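Local structure of cell death abnormality protein 2 (Caenorhabditis elegans, 3QWX) at residues T149-W154 / L165-V171. The protein acts as a CRK-family SH2/SH3 signalling adaptor required for engulfment of cell corpses and for cell migration, including that of the gonadal distal tip cells. Sequence-based numbering, arbitrary orientation.
Sequences TNQDWW and LVPANYV
Ala168 sets its methyl over one face of the Trp154 indole: CB stands 3.8 Å from the centroid of the six-membered ring and 22° off the normal, a CH-pi contact. At the rim of that indole, in its plane, lies the carbonyl O of Asn150, to which NE1 gives a weak, bent bond, while CG2 of Val171 approaches CZ3 obliquely at 3.9 Å. Lys148 makes a cation-pi contact with Trp154. The Trp153 indole has CA of Pro167 over one face, offset toward the rim. With CG anti to the carbonyl carbon (chi1 -67°), its six-membered ring extends to Pro167, where CZ3 meets CD at 3.7 Å.

As neighbours on one strand, Trp153 and Trp154 point to opposite faces of the sheet, with Pro167 and Val166 as cross-strand partners. Trp154 N donates to Val166 O (2.9 Å, 169°), and Trp154 O accepts from Val166 N. Beyond the non-hydrogen-bonded pair Trp153-Pro167, Ala168 N reaches Asp152 O at 2.8 Å. Asn150 OD1 accepts from Asp152 N in the carbonyl plane, on a lone pair (an Asx turn), and from Trp153 N above that plane, together an Asx motif.

Pro167, whose CG also lies over one face of the Tyr170 ring, stands between Trp153 and Tyr170. The tryptophan pair, facing the proline and 3-10 turn 168-170, is common in SH3 domains, and both segments belong to this chain's; Trp153 probably corresponds to the conserved tryptophan lining their proline-rich peptide groove.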
loop_
_atom_site.group_PDB
_atom_site.type_symbol
_atom_site.label_atom_id
_atom_site.label_comp_id
_atom_site.label_asym_id
_atom_site.label_seq_id
_atom_site.Cartn_x
_atom_site.Cartn_y
_atom_site.Cartn_z
ATOM N N THR A 149 -1.047 -0.503 -17.919
ATOM C CA THR A 149 -0.885 -1.953 -17.990
ATOM C C THR A 149 -1.013 -2.516 -19.405
ATOM O O THR A 149 -0.067 -3.074 -19.974
ATOM C CB THR A 149 -1.961 -2.624 -17.090
ATOM O OG1 THR A 149 -2.280 -1.756 -15.991
ATOM C CG2 THR A 149 -1.482 -3.964 -16.557
ATOM N N ASN A 150 -2.204 -2.395 -19.966
ATOM C CA ASN A 150 -2.410 -2.781 -21.350
ATOM C C ASN A 150 -3.304 -1.740 -21.977
ATOM O O ASN A 150 -3.597 -0.719 -21.348
ATOM C CB ASN A 150 -2.998 -4.194 -21.449
ATOM C CG ASN A 150 -4.255 -4.374 -20.612
ATOM O OD1 ASN A 150 -5.283 -3.752 -20.880
ATOM N ND2 ASN A 150 -4.187 -5.250 -19.615
ATOM N N GLN A 151 -3.741 -1.970 -23.206
ATOM C CA GLN A 151 -4.519 -0.946 -23.873
ATOM C C GLN A 151 -5.908 -0.864 -23.278
ATOM O O GLN A 151 -6.600 0.138 -23.467
ATOM C CB GLN A 151 -4.586 -1.192 -25.382
ATOM C CG GLN A 151 -5.042 -2.575 -25.755
ATOM C CD GLN A 151 -4.673 -2.926 -27.182
ATOM O OE1 GLN A 151 -4.607 -4.095 -27.549
ATOM N NE2 GLN A 151 -4.410 -1.905 -27.989
ATOM N N ASP A 152 -6.316 -1.892 -22.537
ATOM C CA ASP A 152 -7.705 -1.953 -22.067
ATOM C C ASP A 152 -7.915 -1.596 -20.594
ATOM O O ASP A 152 -8.968 -1.062 -20.219
ATOM C CB ASP A 152 -8.348 -3.309 -22.408
ATOM C CG ASP A 152 -8.589 -3.482 -23.927
ATOM O OD1 ASP A 152 -8.891 -2.487 -24.613
ATOM O OD2 ASP A 152 -8.478 -4.612 -24.432
ATOM N N TRP A 153 -6.917 -1.884 -19.764
ATOM C CA TRP A 153 -7.050 -1.693 -18.322
ATOM C C TRP A 153 -5.861 -0.946 -17.747
ATOM O O TRP A 153 -4.711 -1.321 -17.987
ATOM C CB TRP A 153 -7.255 -3.046 -17.622
ATOM C CG TRP A 153 -8.569 -3.657 -17.978
ATOM C CD1 TRP A 153 -8.843 -4.450 -19.064
ATOM C CD2 TRP A 153 -9.806 -3.511 -17.266
ATOM N NE1 TRP A 153 -10.173 -4.804 -19.065
ATOM C CE2 TRP A 153 -10.787 -4.248 -17.974
ATOM C CE3 TRP A 153 -10.179 -2.846 -16.096
ATOM C CZ2 TRP A 153 -12.105 -4.336 -17.548
ATOM C CZ3 TRP A 153 -11.493 -2.931 -15.671
ATOM C CH2 TRP A 153 -12.442 -3.673 -16.396
ATOM N N TRP A 154 -6.144 0.127 -17.009
ATOM C CA TRP A 154 -5.095 0.956 -16.430
ATOM C C TRP A 154 -5.218 0.993 -14.913
ATOM O O TRP A 154 -6.322 0.981 -14.374
ATOM C CB TRP A 154 -5.187 2.390 -16.949
ATOM C CG TRP A 154 -5.000 2.560 -18.423
ATOM C CD1 TRP A 154 -4.506 1.644 -19.303
ATOM C CD2 TRP A 154 -5.301 3.733 -19.189
ATOM N NE1 TRP A 154 -4.486 2.172 -20.570
ATOM C CE2 TRP A 154 -4.973 3.451 -20.530
ATOM C CE3 TRP A 154 -5.824 4.992 -18.872
ATOM C CZ2 TRP A 154 -5.136 4.385 -21.553
ATOM C CZ3 TRP A 154 -5.999 5.912 -19.887
ATOM C CH2 TRP A 154 -5.656 5.603 -21.217
ATOM N N LEU A 165 -7.770 -1.241 -10.906
ATOM C CA LEU A 165 -7.812 -1.197 -12.357
ATOM C C LEU A 165 -9.112 -0.573 -12.857
ATOM O O LEU A 165 -10.176 -0.757 -12.269
ATOM C CB LEU A 165 -7.678 -2.608 -12.938
ATOM C CG LEU A 165 -6.358 -3.352 -12.757
ATOM C CD1 LEU A 165 -6.479 -4.772 -13.292
ATOM C CD2 LEU A 165 -5.262 -2.615 -13.468
ATOM N N VAL A 166 -9.007 0.148 -13.966
ATOM C CA VAL A 166 -10.141 0.824 -14.571
ATOM C C VAL A 166 -10.075 0.614 -16.087
ATOM O O VAL A 166 -8.984 0.480 -16.657
ATOM C CB VAL A 166 -10.144 2.340 -14.232
ATOM C CG1 VAL A 166 -10.179 2.564 -12.725
ATOM C CG2 VAL A 166 -8.920 3.041 -14.855
ATOM N N PRO A 167 -11.241 0.571 -16.748
ATOM C CA PRO A 167 -11.232 0.403 -18.205
ATOM C C PRO A 167 -10.776 1.684 -18.886
ATOM O O PRO A 167 -11.268 2.761 -18.542
ATOM C CB PRO A 167 -12.707 0.124 -18.550
ATOM C CG PRO A 167 -13.397 -0.146 -17.262
ATOM C CD PRO A 167 -12.607 0.577 -16.196
ATOM N N ALA A 168 -9.861 1.573 -19.844
ATOM C CA ALA A 168 -9.346 2.746 -20.549
ATOM C C ALA A 168 -10.438 3.503 -21.307
ATOM O O ALA A 168 -10.371 4.735 -21.448
ATOM C CB ALA A 168 -8.214 2.350 -21.483
ATOM N N ASN A 169 -11.449 2.776 -21.783
ATOM C CA ASN A 169 -12.562 3.396 -22.516
ATOM C C ASN A 169 -13.613 4.055 -21.610
ATOM O O ASN A 169 -14.642 4.543 -22.085
ATOM C CB ASN A 169 -13.205 2.406 -23.499
ATOM C CG ASN A 169 -13.846 1.207 -22.812
ATOM O OD1 ASN A 169 -14.916 0.737 -23.218
ATOM N ND2 ASN A 169 -13.189 0.693 -21.794
ATOM N N TYR A 170 -13.341 4.078 -20.305
ATOM C CA TYR A 170 -14.243 4.707 -19.352
ATOM C C TYR A 170 -13.647 6.012 -18.791
ATOM O O TYR A 170 -14.262 6.673 -17.954
ATOM C CB TYR A 170 -14.546 3.753 -18.194
ATOM C CG TYR A 170 -15.697 2.787 -18.393
ATOM C CD1 TYR A 170 -15.717 1.890 -19.464
ATOM C CD2 TYR A 170 -16.738 2.731 -17.466
ATOM C CE1 TYR A 170 -16.766 0.985 -19.628
ATOM C CE2 TYR A 170 -17.784 1.830 -17.608
ATOM C CZ TYR A 170 -17.798 0.961 -18.690
ATOM O OH TYR A 170 -18.845 0.076 -18.817
ATOM N N VAL A 171 -12.442 6.361 -19.233
ATOM C CA VAL A 171 -11.795 7.574 -18.767
ATOM C C VAL A 171 -11.307 8.470 -19.910
ATOM O O VAL A 171 -11.027 8.004 -21.014
ATOM C CB VAL A 171 -10.612 7.265 -17.799
ATOM C CG1 VAL A 171 -11.116 6.550 -16.564
ATOM C CG2 VAL A 171 -9.557 6.436 -18.493
#